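Local coordinates for cryptochrome DASH (PDB 2J4D), which repairs cyclobutane pyrimidine dimers in single-stranded DNA as an FAD- and folate-carrying photolyase and may also act as a blue-light photoreceptor, at residues A[112-117]-A[218-223]; A[40-45]-A[63-68]; A[56-61]-A[211-216]; A[50-55]-A[107-112]. One frame throughout, in Å; residues are numbered along the deposited sequence.

Contact 1: A[112-117]-A[218-223]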
loop_
_atom_site.group_PDB
_atom_site.type_symbol
_atom_site.label_atom_id
_atom_site.label_comp_id
_atom_site.label_asym_id
_atom_site.label_seq_id
_atom_site.Cartn_x
_atom_site.Cartn_y
_atom_site.Cartn_z
ATOM N N ARG A 112 -9.654 4.069 22.904
ATOM C CA ARG A 112 -8.541 4.354 23.799
ATOM C C ARG A 112 -8.658 5.741 24.442
ATOM O O ARG A 112 -7.687 6.261 24.995
ATOM C CB ARG A 112 -7.212 4.242 23.047
ATOM C CG ARG A 112 -7.095 2.968 22.225
ATOM C CD ARG A 112 -5.859 2.159 22.554
ATOM N NE ARG A 112 -5.773 0.982 21.691
ATOM C CZ ARG A 112 -4.802 0.071 21.734
ATOM N NH1 ARG A 112 -3.807 0.187 22.608
ATOM N NH2 ARG A 112 -4.826 -0.960 20.894
ATOM N N GLY A 113 -9.843 6.342 24.363
ATOM C CA GLY A 113 -10.042 7.650 24.972
ATOM C C GLY A 113 -9.704 8.873 24.134
ATOM O O GLY A 113 -9.647 9.989 24.652
ATOM N N LEU A 114 -9.470 8.684 22.842
ATOM C CA LEU A 114 -9.148 9.819 21.975
ATOM C C LEU A 114 -10.231 9.944 20.920
ATOM O O LEU A 114 -11.337 9.442 21.084
ATOM C CB LEU A 114 -7.792 9.600 21.284
ATOM C CG LEU A 114 -6.540 9.539 22.163
ATOM C CD1 LEU A 114 -5.350 9.063 21.338
ATOM C CD2 LEU A 114 -6.261 10.917 22.760
ATOM N N ASN A 115 -9.905 10.631 19.835
ATOM C CA ASN A 115 -10.825 10.781 18.720
ATOM C C ASN A 115 -9.958 11.254 17.565
ATOM O O ASN A 115 -8.770 11.506 17.746
ATOM C CB ASN A 115 -11.900 11.828 19.007
ATOM C CG ASN A 115 -13.108 11.691 18.085
ATOM O OD1 ASN A 115 -13.015 11.139 16.987
ATOM N ND2 ASN A 115 -14.248 12.204 18.529
ATOM N N LEU A 116 -10.549 11.378 16.386
ATOM C CA LEU A 116 -9.805 11.835 15.221
ATOM C C LEU A 116 -10.463 13.076 14.646
ATOM O O LEU A 116 -11.626 13.047 14.258
ATOM C CB LEU A 116 -9.766 10.737 14.151
ATOM C CG LEU A 116 -9.044 11.053 12.835
ATOM C CD1 LEU A 116 -7.541 11.208 13.075
ATOM C CD2 LEU A 116 -9.305 9.917 11.854
ATOM N N LEU A 117 -9.719 14.170 14.616
ATOM C CA LEU A 117 -10.228 15.403 14.051
ATOM C C LEU A 117 -10.030 15.283 12.542
ATOM O O LEU A 117 -8.909 15.071 12.070
ATOM C CB LEU A 117 -9.444 16.603 14.588
ATOM C CG LEU A 117 -9.831 17.950 13.965
ATOM C CD1 LEU A 117 -11.240 18.317 14.394
ATOM C CD2 LEU A 117 -8.851 19.025 14.403
ATOM N N GLY A 218 -6.035 9.008 26.192
ATOM C CA GLY A 218 -6.611 10.330 26.366
ATOM C C GLY A 218 -5.917 11.167 27.427
ATOM O O GLY A 218 -4.971 10.710 28.072
ATOM N N PRO A 219 -6.388 12.398 27.657
ATOM C CA PRO A 219 -7.522 13.028 26.982
ATOM C C PRO A 219 -7.082 13.853 25.776
ATOM O O PRO A 219 -5.888 14.005 25.515
ATOM C CB PRO A 219 -8.093 13.920 28.075
ATOM C CG PRO A 219 -6.829 14.471 28.679
ATOM C CD PRO A 219 -5.901 13.256 28.754
ATOM N N THR A 220 -8.063 14.386 25.059
ATOM C CA THR A 220 -7.808 15.243 23.910
ATOM C C THR A 220 -8.201 16.638 24.378
ATOM O O THR A 220 -8.762 16.798 25.463
ATOM C CB THR A 220 -8.728 14.910 22.737
ATOM O OG1 THR A 220 -10.080 15.218 23.109
ATOM C CG2 THR A 220 -8.627 13.434 22.367
ATOM N N PRO A 221 -7.900 17.671 23.577
ATOM C CA PRO A 221 -8.295 19.010 24.019
ATOM C C PRO A 221 -9.804 19.062 23.825
ATOM O O PRO A 221 -10.383 18.152 23.225
ATOM C CB PRO A 221 -7.576 19.936 23.037
ATOM C CG PRO A 221 -6.396 19.121 22.589
ATOM C CD PRO A 221 -6.993 17.745 22.419
ATOM N N SER A 222 -10.446 20.106 24.331
ATOM C CA SER A 222 -11.880 20.235 24.149
ATOM C C SER A 222 -12.089 20.684 22.704
ATOM O O SER A 222 -11.592 21.731 22.290
ATOM C CB SER A 222 -12.455 21.276 25.111
ATOM O OG SER A 222 -13.859 21.374 24.942
ATOM N N VAL A 223 -12.816 19.886 21.937
ATOM C CA VAL A 223 -13.064 20.193 20.538
ATOM C C VAL A 223 -14.555 20.279 20.279
ATOM O O VAL A 223 -15.304 19.377 20.639
ATOM C CB VAL A 223 -12.446 19.109 19.629
ATOM C CG1 VAL A 223 -12.919 19.287 18.191
ATOM C CG2 VAL A 223 -10.929 19.185 19.708
#
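The backbones of 112-117 and 218-223 run in roughly the same direction, 25° apart, and come closest where the CA atoms of Gly113 and Gly218 lie 4.6 Å from each other. Gly113 has a positive phi of 87° and is the C-prime residue of the Schellman motif that ends helix 92-111. A weak hydrogen bond joins Gly218 N to Arg112 O at 3.4 Å. Gly218 CA also makes a C-H...O contact to Gly113 O. A side chain on Gly218 would run into that same carbonyl oxygen, so the close approach depends on glycine here. Pro219 follows through a cis peptide bond.

The side chains meet between Leu114 and Thr220, which cross obliquely. Leu114 CG stands anti to its carbonyl carbon, and Leu114 CD2 lies tightly against Thr220 CG2 at 3.5 Å. Leu114 CD2 also rests on Gly218 CA at 3.7 Å. Thr220 OG1 takes the crowded position between its backbone N and carbonyl carbon, and donates to Pro221 O at 3.0 Å, from above the carbonyl plane. CG2 is thereby left to face Leu114. A serine at Thr220 would remove CG2 and would probably loosen the packing on Leu114. Further along, Leu117 CD1 and Val223 CG1 touch loosely at 4.3 Å, beside helix 123-134.

One weak polar link and a few methyl contacts hold the pair. The contact therefore relies on close backbone fit and apolar packing, joining the end of helix 92-111 to the long loop before strand 245-248.

Contact 2: A[40-45]-A[63-68]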
loop_
_atom_site.group_PDB
_atom_site.type_symbol
_atom_site.label_atom_id
_atom_site.label_comp_id
_atom_site.label_asym_id
_atom_site.label_seq_id
_atom_site.Cartn_x
_atom_site.Cartn_y
_atom_site.Cartn_z
ATOM N N GLY A 40 2.049 19.366 28.297
ATOM C CA GLY A 40 1.294 20.126 27.315
ATOM C C GLY A 40 0.634 19.382 26.169
ATOM O O GLY A 40 0.617 18.148 26.109
ATOM N N VAL A 41 0.100 20.162 25.239
ATOM C CA VAL A 41 -0.599 19.634 24.081
ATOM C C VAL A 41 0.297 19.271 22.903
ATOM O O VAL A 41 1.287 19.949 22.620
ATOM C CB VAL A 41 -1.648 20.649 23.581
ATOM C CG1 VAL A 41 -2.322 20.133 22.313
ATOM C CG2 VAL A 41 -2.680 20.905 24.669
ATOM N N THR A 42 -0.061 18.188 22.220
ATOM C CA THR A 42 0.663 17.763 21.030
ATOM C C THR A 42 -0.373 17.394 19.975
ATOM O O THR A 42 -1.491 16.982 20.295
ATOM C CB THR A 42 1.567 16.530 21.280
ATOM O OG1 THR A 42 2.350 16.271 20.105
ATOM C CG2 THR A 42 0.727 15.293 21.577
ATOM N N ILE A 43 -0.005 17.565 18.717
ATOM C CA ILE A 43 -0.888 17.215 17.622
ATOM C C ILE A 43 -0.260 16.011 16.934
ATOM O O ILE A 43 0.946 16.004 16.688
ATOM C CB ILE A 43 -1.000 18.376 16.604
ATOM C CG1 ILE A 43 -1.817 19.518 17.217
ATOM C CG2 ILE A 43 -1.617 17.866 15.285
ATOM C CD1 ILE A 43 -1.773 20.826 16.427
ATOM N N LEU A 44 -1.065 14.987 16.660
ATOM C CA LEU A 44 -0.587 13.802 15.954
ATOM C C LEU A 44 -1.185 13.875 14.549
ATOM O O LEU A 44 -2.402 13.772 14.368
ATOM C CB LEU A 44 -1.050 12.513 16.644
ATOM C CG LEU A 44 -0.656 11.198 15.951
ATOM C CD1 LEU A 44 0.857 11.113 15.769
ATOM C CD2 LEU A 44 -1.159 10.022 16.796
ATOM N N TRP A 45 -0.319 14.063 13.563
ATOM C CA TRP A 45 -0.745 14.182 12.171
ATOM C C TRP A 45 -0.617 12.850 11.426
ATOM O O TRP A 45 0.490 12.361 11.182
ATOM C CB TRP A 45 0.078 15.293 11.500
ATOM C CG TRP A 45 -0.058 15.408 10.006
ATOM C CD1 TRP A 45 -1.174 15.186 9.256
ATOM C CD2 TRP A 45 0.972 15.796 9.090
ATOM N NE1 TRP A 45 -0.901 15.407 7.922
ATOM C CE2 TRP A 45 0.408 15.784 7.794
ATOM C CE3 TRP A 45 2.320 16.158 9.241
ATOM C CZ2 TRP A 45 1.147 16.119 6.650
ATOM C CZ3 TRP A 45 3.055 16.493 8.107
ATOM C CH2 TRP A 45 2.465 16.471 6.826
ATOM N N SER A 63 3.798 9.947 24.964
ATOM C CA SER A 63 4.801 10.012 26.017
ATOM C C SER A 63 5.457 11.376 26.196
ATOM O O SER A 63 6.159 11.600 27.177
ATOM C CB SER A 63 5.881 8.949 25.783
ATOM O OG SER A 63 6.554 9.172 24.561
ATOM N N SER A 64 5.219 12.294 25.267
ATOM C CA SER A 64 5.822 13.613 25.380
ATOM C C SER A 64 4.791 14.727 25.553
ATOM O O SER A 64 5.087 15.898 25.309
ATOM C CB SER A 64 6.679 13.890 24.146
ATOM O OG SER A 64 5.875 13.994 22.991
ATOM N N SER A 65 3.591 14.364 25.985
ATOM C CA SER A 65 2.516 15.333 26.175
ATOM C C SER A 65 1.585 14.886 27.297
ATOM O O SER A 65 1.750 13.800 27.852
ATOM C CB SER A 65 1.684 15.438 24.902
ATOM O OG SER A 65 0.930 14.246 24.720
ATOM N N ASP A 66 0.619 15.734 27.635
ATOM C CA ASP A 66 -0.374 15.366 28.637
ATOM C C ASP A 66 -1.727 15.343 27.946
ATOM O O ASP A 66 -2.720 14.866 28.508
ATOM C CB ASP A 66 -0.395 16.334 29.836
ATOM C CG ASP A 66 -0.601 17.786 29.437
ATOM O OD1 ASP A 66 -1.462 18.078 28.578
ATOM O OD2 ASP A 66 0.098 18.649 30.011
ATOM N N THR A 67 -1.749 15.820 26.702
ATOM C CA THR A 67 -2.974 15.877 25.903
ATOM C C THR A 67 -2.643 15.717 24.417
ATOM O O THR A 67 -1.699 16.325 23.920
ATOM C CB THR A 67 -3.684 17.227 26.112
ATOM O OG1 THR A 67 -3.857 17.452 27.515
ATOM C CG2 THR A 67 -5.050 17.225 25.453
ATOM N N ILE A 68 -3.422 14.909 23.704
ATOM C CA ILE A 68 -3.161 14.685 22.278
ATOM C C ILE A 68 -4.327 15.061 21.388
ATOM O O ILE A 68 -5.471 14.764 21.708
ATOM C CB ILE A 68 -2.869 13.195 21.969
ATOM C CG1 ILE A 68 -1.701 12.692 22.813
ATOM C CG2 ILE A 68 -2.582 13.027 20.469
ATOM C CD1 ILE A 68 -1.541 11.173 22.770
#
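Gly40 O accepts two backbone N-H groups, from Asp66 and Thr67, where strand 67-74 begins. Asp66 N gives the stronger bond, 2.9 Å and nearly straight at 169°, on an in-plane lone pair of Gly40 O. Thr67 N adds a weak one. Gly40 N in turn donates to Asp66 OD2 at 2.7 Å, meeting the carboxylate from above its plane. Asp66 CG sits between its own backbone N and carbonyl carbon, chi1 55°, which folds the carboxylate back over Gly40. Asp66 OD1 accepts Thr67 OG1 at 2.7 Å through its anti lone pair. An alanine at Asp66 would remove both acceptors, and would probably leave Gly40 N and Thr67 OG1 less firmly held.

The ladder continues with Thr42 N donating to Thr67 O at 3.0 Å, nearly along the C=O axis. The strands are parallel, pairing Val41 with Thr67 and Thr42 with Ile68. They belong to a right-handed beta-alpha-beta crossover through helix 56-63, part of the Rossmann-like alpha/beta domain of photolyases.

Thr42 and Ile68 point to the sheet face covered by that helix, and Thr42 CG2 lies 3.8 Å from Ile68 CG1. Thr42 CG2 also presses on Ser65 CB, a tight 3.5 Å. The Ser65 hydroxyl is bonded to Ala61 O and Arg36, and Thr42 OG1 to Thr138 OG1 on the next strand, 138-142. On the other face Val41 CG2 packs obliquely against Thr67 CB at 4.1 Å, with Pro221 of a later loop beside Thr67.

Contact 3: A[56-61]-A[211-216]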
loop_
_atom_site.group_PDB
_atom_site.type_symbol
_atom_site.label_atom_id
_atom_site.label_comp_id
_atom_site.label_asym_id
_atom_site.label_seq_id
_atom_site.Cartn_x
_atom_site.Cartn_y
_atom_site.Cartn_z
ATOM N N ASP A 56 4.757 4.250 16.296
ATOM C CA ASP A 56 5.754 5.032 17.026
ATOM C C ASP A 56 5.439 6.516 17.128
ATOM O O ASP A 56 5.805 7.163 18.114
ATOM C CB ASP A 56 7.140 4.882 16.392
ATOM C CG ASP A 56 7.780 3.555 16.708
ATOM O OD1 ASP A 56 7.551 3.040 17.819
ATOM O OD2 ASP A 56 8.521 3.034 15.856
ATOM N N ALA A 57 4.794 7.073 16.106
ATOM C CA ALA A 57 4.457 8.495 16.158
ATOM C C ALA A 57 3.448 8.713 17.288
ATOM O O ALA A 57 3.579 9.649 18.084
ATOM C CB ALA A 57 3.882 8.958 14.815
ATOM N N LEU A 58 2.442 7.843 17.349
ATOM C CA LEU A 58 1.422 7.902 18.391
ATOM C C LEU A 58 2.076 7.699 19.757
ATOM O O LEU A 58 1.779 8.410 20.716
ATOM C CB LEU A 58 0.376 6.807 18.167
ATOM C CG LEU A 58 -0.651 6.588 19.283
ATOM C CD1 LEU A 58 -1.463 7.854 19.491
ATOM C CD2 LEU A 58 -1.573 5.426 18.919
ATOM N N TYR A 59 2.972 6.723 19.854
ATOM C CA TYR A 59 3.631 6.489 21.132
ATOM C C TYR A 59 4.448 7.702 21.588
ATOM O O TYR A 59 4.372 8.107 22.749
ATOM C CB TYR A 59 4.562 5.273 21.069
ATOM C CG TYR A 59 5.152 4.956 22.423
ATOM C CD1 TYR A 59 4.462 4.159 23.334
ATOM C CD2 TYR A 59 6.348 5.540 22.834
ATOM C CE1 TYR A 59 4.944 3.953 24.622
ATOM C CE2 TYR A 59 6.835 5.346 24.121
ATOM C CZ TYR A 59 6.125 4.553 25.009
ATOM O OH TYR A 59 6.585 4.386 26.292
ATOM N N LYS A 60 5.237 8.273 20.683
ATOM C CA LYS A 60 6.071 9.423 21.037
ATOM C C LYS A 60 5.234 10.647 21.389
ATOM O O LYS A 60 5.606 11.442 22.264
ATOM C CB LYS A 60 7.037 9.741 19.890
ATOM C CG LYS A 60 7.996 10.902 20.157
ATOM C CD LYS A 60 8.777 10.742 21.460
ATOM C CE LYS A 60 9.962 11.708 21.535
ATOM N NZ LYS A 60 11.258 11.045 21.184
ATOM N N ALA A 61 4.104 10.797 20.710
ATOM C CA ALA A 61 3.202 11.916 20.965
ATOM C C ALA A 61 2.626 11.785 22.376
ATOM O O ALA A 61 2.593 12.745 23.152
ATOM C CB ALA A 61 2.079 11.913 19.947
ATOM N N THR A 211 6.105 -1.752 18.714
ATOM C CA THR A 211 5.917 -0.837 19.835
ATOM C C THR A 211 4.569 -1.084 20.521
ATOM O O THR A 211 3.525 -1.144 19.860
ATOM C CB THR A 211 6.008 0.629 19.350
ATOM O OG1 THR A 211 7.332 0.874 18.855
ATOM C CG2 THR A 211 5.710 1.600 20.485
ATOM N N ARG A 212 4.598 -1.248 21.844
ATOM C CA ARG A 212 3.384 -1.496 22.617
ATOM C C ARG A 212 2.696 -0.186 22.955
ATOM O O ARG A 212 3.330 0.755 23.422
ATOM C CB ARG A 212 3.698 -2.255 23.910
ATOM C CG ARG A 212 4.439 -3.553 23.681
ATOM C CD ARG A 212 3.801 -4.359 22.564
ATOM N NE ARG A 212 4.816 -5.031 21.758
ATOM C CZ ARG A 212 4.997 -6.346 21.717
ATOM N NH1 ARG A 212 4.222 -7.152 22.436
ATOM N NH2 ARG A 212 5.964 -6.852 20.963
ATOM N N ILE A 213 1.392 -0.147 22.725
ATOM C CA ILE A 213 0.593 1.045 22.949
ATOM C C ILE A 213 -0.352 0.866 24.137
ATOM O O ILE A 213 -1.032 -0.157 24.250
ATOM C CB ILE A 213 -0.258 1.357 21.693
ATOM C CG1 ILE A 213 0.641 1.478 20.455
ATOM C CG2 ILE A 213 -1.067 2.620 21.912
ATOM C CD1 ILE A 213 1.676 2.610 20.510
ATOM N N PRO A 214 -0.413 1.861 25.035
ATOM C CA PRO A 214 -1.305 1.750 26.197
ATOM C C PRO A 214 -2.777 1.747 25.814
ATOM O O PRO A 214 -3.162 2.288 24.777
ATOM C CB PRO A 214 -0.925 2.960 27.049
ATOM C CG PRO A 214 -0.409 3.951 26.047
ATOM C CD PRO A 214 0.406 3.083 25.111
ATOM N N LEU A 215 -3.601 1.131 26.655
ATOM C CA LEU A 215 -5.034 1.056 26.395
ATOM C C LEU A 215 -5.722 2.396 26.619
ATOM O O LEU A 215 -6.803 2.640 26.095
ATOM C CB LEU A 215 -5.673 -0.015 27.283
ATOM C CG LEU A 215 -5.284 -1.452 26.923
ATOM C CD1 LEU A 215 -5.935 -2.432 27.893
ATOM C CD2 LEU A 215 -5.717 -1.744 25.492
ATOM N N SER A 216 -5.088 3.264 27.396
ATOM C CA SER A 216 -5.635 4.588 27.689
ATOM C C SER A 216 -4.676 5.629 27.129
ATOM O O SER A 216 -3.529 5.718 27.570
ATOM C CB SER A 216 -5.779 4.775 29.203
ATOM O OG SER A 216 -6.044 6.127 29.529
#
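The ring of Tyr59 has Ile213 CD1 at its edge, near the ring plane. Thr211 CG2 and Arg212 O approach the ring obliquely, Arg212 O reaching Tyr59 CD1 at 3.6 Å. Tyr59 CG is anti to the backbone N, chi1 -175°, and this lays the ring beside 211-212. Tyr59 CB lies 3.9 Å from Thr211 CG2, and the two side chains cross at about a right angle.

At the start of helix 56-63 the carboxylate of Asp56 meets Thr211. Thr211 OG1 donates to the syn lone pair of Asp56 OD1 in a very short bond of 2.4 Å. OG1 is anti to its carbonyl carbon, while CG2 is anti to the backbone N and meets Tyr59. The threonine thus gives its hydroxyl to one helix residue and its methyl to another, three positions on. The second Asp56 oxygen, OD2, forms a salt bridge with Arg300. Nearer the sheet, Leu58 CD2 and Ile213 CG2 meet at 4.1 Å, with Leu44 of strand 41-46 and Val52 also against Leu58.

Each carboxylate oxygen has a partner, a hydroxyl on OD1 and a guanidinium on OD2. Arg300 would probably stabilise the negative charge, which lies on the helix's N-terminal turn, while Ile213 adds apolar contacts to Leu58 and Tyr59.

Contact 4: A[50-55]-A[107-112]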
loop_
_atom_site.group_PDB
_atom_site.type_symbol
_atom_site.label_atom_id
_atom_site.label_comp_id
_atom_site.label_asym_id
_atom_site.label_seq_id
_atom_site.Cartn_x
_atom_site.Cartn_y
_atom_site.Cartn_z
ATOM N N LEU A 50 -2.568 4.828 9.225
ATOM C CA LEU A 50 -3.895 4.797 9.844
ATOM C C LEU A 50 -4.146 3.608 10.770
ATOM O O LEU A 50 -4.970 2.734 10.485
ATOM C CB LEU A 50 -4.971 4.858 8.747
ATOM C CG LEU A 50 -4.716 5.968 7.713
ATOM C CD1 LEU A 50 -5.844 5.986 6.681
ATOM C CD2 LEU A 50 -4.594 7.316 8.422
ATOM N N ARG A 51 -3.434 3.588 11.892
ATOM C CA ARG A 51 -3.569 2.503 12.861
ATOM C C ARG A 51 -3.141 2.996 14.230
ATOM O O ARG A 51 -2.502 4.050 14.354
ATOM C CB ARG A 51 -2.658 1.323 12.490
ATOM C CG ARG A 51 -1.162 1.682 12.572
ATOM C CD ARG A 51 -0.232 0.497 12.324
ATOM N NE ARG A 51 1.164 0.875 12.583
ATOM C CZ ARG A 51 1.929 1.572 11.743
ATOM N NH1 ARG A 51 1.452 1.963 10.562
ATOM N NH2 ARG A 51 3.163 1.915 12.096
ATOM N N VAL A 52 -3.491 2.211 15.245
ATOM C CA VAL A 52 -3.127 2.491 16.621
ATOM C C VAL A 52 -1.977 1.552 16.982
ATOM O O VAL A 52 -0.987 1.971 17.579
ATOM C CB VAL A 52 -4.319 2.239 17.573
ATOM C CG1 VAL A 52 -3.867 2.335 19.018
ATOM C CG2 VAL A 52 -5.411 3.251 17.299
ATOM N N LEU A 53 -2.092 0.284 16.595
ATOM C CA LEU A 53 -1.044 -0.694 16.899
ATOM C C LEU A 53 0.321 -0.356 16.313
ATOM O O LEU A 53 0.423 0.162 15.198
ATOM C CB LEU A 53 -1.420 -2.088 16.383
ATOM C CG LEU A 53 -2.308 -3.030 17.190
ATOM C CD1 LEU A 53 -2.373 -4.366 16.475
ATOM C CD2 LEU A 53 -1.743 -3.221 18.591
ATOM N N ASP A 54 1.367 -0.665 17.075
ATOM C CA ASP A 54 2.739 -0.471 16.627
ATOM C C ASP A 54 2.941 0.844 15.881
ATOM O O ASP A 54 3.522 0.875 14.792
ATOM C CB ASP A 54 3.130 -1.660 15.738
ATOM C CG ASP A 54 4.574 -1.606 15.285
ATOM O OD1 ASP A 54 5.435 -1.192 16.086
ATOM O OD2 ASP A 54 4.852 -1.994 14.132
ATOM N N ASN A 55 2.455 1.926 16.476
ATOM C CA ASN A 55 2.568 3.254 15.884
ATOM C C ASN A 55 3.508 4.100 16.743
ATOM O O ASN A 55 3.099 4.602 17.793
ATOM C CB ASN A 55 1.189 3.924 15.835
ATOM C CG ASN A 55 1.208 5.240 15.072
ATOM O OD1 ASN A 55 2.186 5.973 15.113
ATOM N ND2 ASN A 55 0.120 5.543 14.385
ATOM N N LYS A 107 -12.866 5.148 15.207
ATOM C CA LYS A 107 -13.451 4.186 16.131
ATOM C C LYS A 107 -12.414 3.617 17.098
ATOM O O LYS A 107 -12.647 3.554 18.307
ATOM C CB LYS A 107 -14.110 3.056 15.342
ATOM C CG LYS A 107 -14.558 1.871 16.176
ATOM C CD LYS A 107 -15.275 0.851 15.304
ATOM C CE LYS A 107 -14.884 -0.579 15.667
ATOM N NZ LYS A 107 -15.605 -1.578 14.823
ATOM N N ASN A 108 -11.266 3.201 16.576
ATOM C CA ASN A 108 -10.232 2.625 17.428
ATOM C C ASN A 108 -9.571 3.650 18.345
ATOM O O ASN A 108 -9.136 3.312 19.449
ATOM C CB ASN A 108 -9.186 1.903 16.576
ATOM C CG ASN A 108 -9.739 0.641 15.950
ATOM O OD1 ASN A 108 -10.477 -0.099 16.604
ATOM N ND2 ASN A 108 -9.390 0.380 14.694
ATOM N N LEU A 109 -9.493 4.900 17.898
ATOM C CA LEU A 109 -8.913 5.938 18.743
ATOM C C LEU A 109 -9.892 6.192 19.892
ATOM O O LEU A 109 -9.491 6.336 21.053
ATOM C CB LEU A 109 -8.680 7.222 17.940
ATOM C CG LEU A 109 -7.467 7.162 17.005
ATOM C CD1 LEU A 109 -7.442 8.394 16.109
ATOM C CD2 LEU A 109 -6.194 7.078 17.833
ATOM N N MET A 110 -11.182 6.229 19.571
ATOM C CA MET A 110 -12.181 6.458 20.607
ATOM C C MET A 110 -12.127 5.380 21.686
ATOM O O MET A 110 -12.323 5.662 22.868
ATOM C CB MET A 110 -13.579 6.519 19.997
ATOM C CG MET A 110 -13.781 7.734 19.115
ATOM S SD MET A 110 -15.431 7.841 18.442
ATOM C CE MET A 110 -15.563 9.569 18.191
ATOM N N LYS A 111 -11.844 4.145 21.291
ATOM C CA LYS A 111 -11.777 3.070 22.272
ATOM C C LYS A 111 -10.661 3.290 23.286
ATOM O O LYS A 111 -10.717 2.766 24.402
ATOM C CB LYS A 111 -11.610 1.722 21.573
ATOM C CG LYS A 111 -12.745 1.439 20.605
ATOM C CD LYS A 111 -12.768 0.004 20.120
ATOM C CE LYS A 111 -11.473 -0.382 19.442
ATOM N NZ LYS A 111 -11.667 -1.612 18.626
ATOM N N ARG A 112 -9.654 4.069 22.904
ATOM C CA ARG A 112 -8.541 4.354 23.799
ATOM C C ARG A 112 -8.658 5.741 24.442
ATOM O O ARG A 112 -7.687 6.261 24.995
ATOM C CB ARG A 112 -7.212 4.242 23.047
ATOM C CG ARG A 112 -7.095 2.968 22.225
ATOM C CD ARG A 112 -5.859 2.159 22.554
ATOM N NE ARG A 112 -5.773 0.982 21.691
ATOM C CZ ARG A 112 -4.802 0.071 21.734
ATOM N NH1 ARG A 112 -3.807 0.187 22.608
ATOM N NH2 ARG A 112 -4.826 -0.960 20.894
#
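Val52 has CG1 anti to the backbone N, chi1 172°, and CG2 anti to the carbonyl carbon, so CG2 reaches the last turn of helix 92-111 and CG1 reaches Arg112 beyond it. Arg112 has CG anti to its carbonyl carbon, and a bend at chi2 of -125° carries the guanidinium to Val52. They meet tip to tip. Val52 CG1 sits over one face of the guanidinium, offset toward its rim, 3.6 Å from Arg112 NE. Val52 CG2 packs on Leu109 CD2 at 3.9 Å and on Asn108 CB at 4.1 Å. Leu53 CD2 is a more distant neighbour, oblique to the guanidinium.

No hydrogen bond crosses between the segments. Arg112 NH1 is bonded to Pro214 O instead, and the guanidinium makes a cation-pi contact with Phe23. Within 50-55, Arg51 NH2 donates to Asp54 O at 2.9 Å, in the guanidinium plane. Asn55 ND2 holds Arg51 O at 3.0 Å, with a straight N-H of 166°.

Asn55 is the N-cap of helix 56-63, its OD1 accepting Leu58 N. The loop is the strand-to-helix connection of the first beta-alpha-beta unit in the photolyase alpha/beta domain, packed on the last turn of helix 92-111 and on Arg112.

Contact 4 is buried, contacts 1, 2 and 3 partly so. Contact 2 pairs two strands of the parallel sheet and is rich in backbone hydrogen bonds. Contact 3 uses the helix linking those strands; Leu44 packs on Leu58. Contacts 1 and 3 both draw on the long loop after helix 194-204, which also reaches contact 2 through a hydrogen bond of Pro219 O with Ile68 N. Contacts 1 and 4 share Arg112, whose NH1 reaches Pro214 O in contact 3. Their chemistry is mostly apolar. Contacts 2 and 3 each use a carboxylate. Asp66 binds an N-H and a hydroxyl, Asp56 a hydroxyl and a guanidinium. A Thr211 N to Asp54 OD1 hydrogen bond ties contacts 3 and 4.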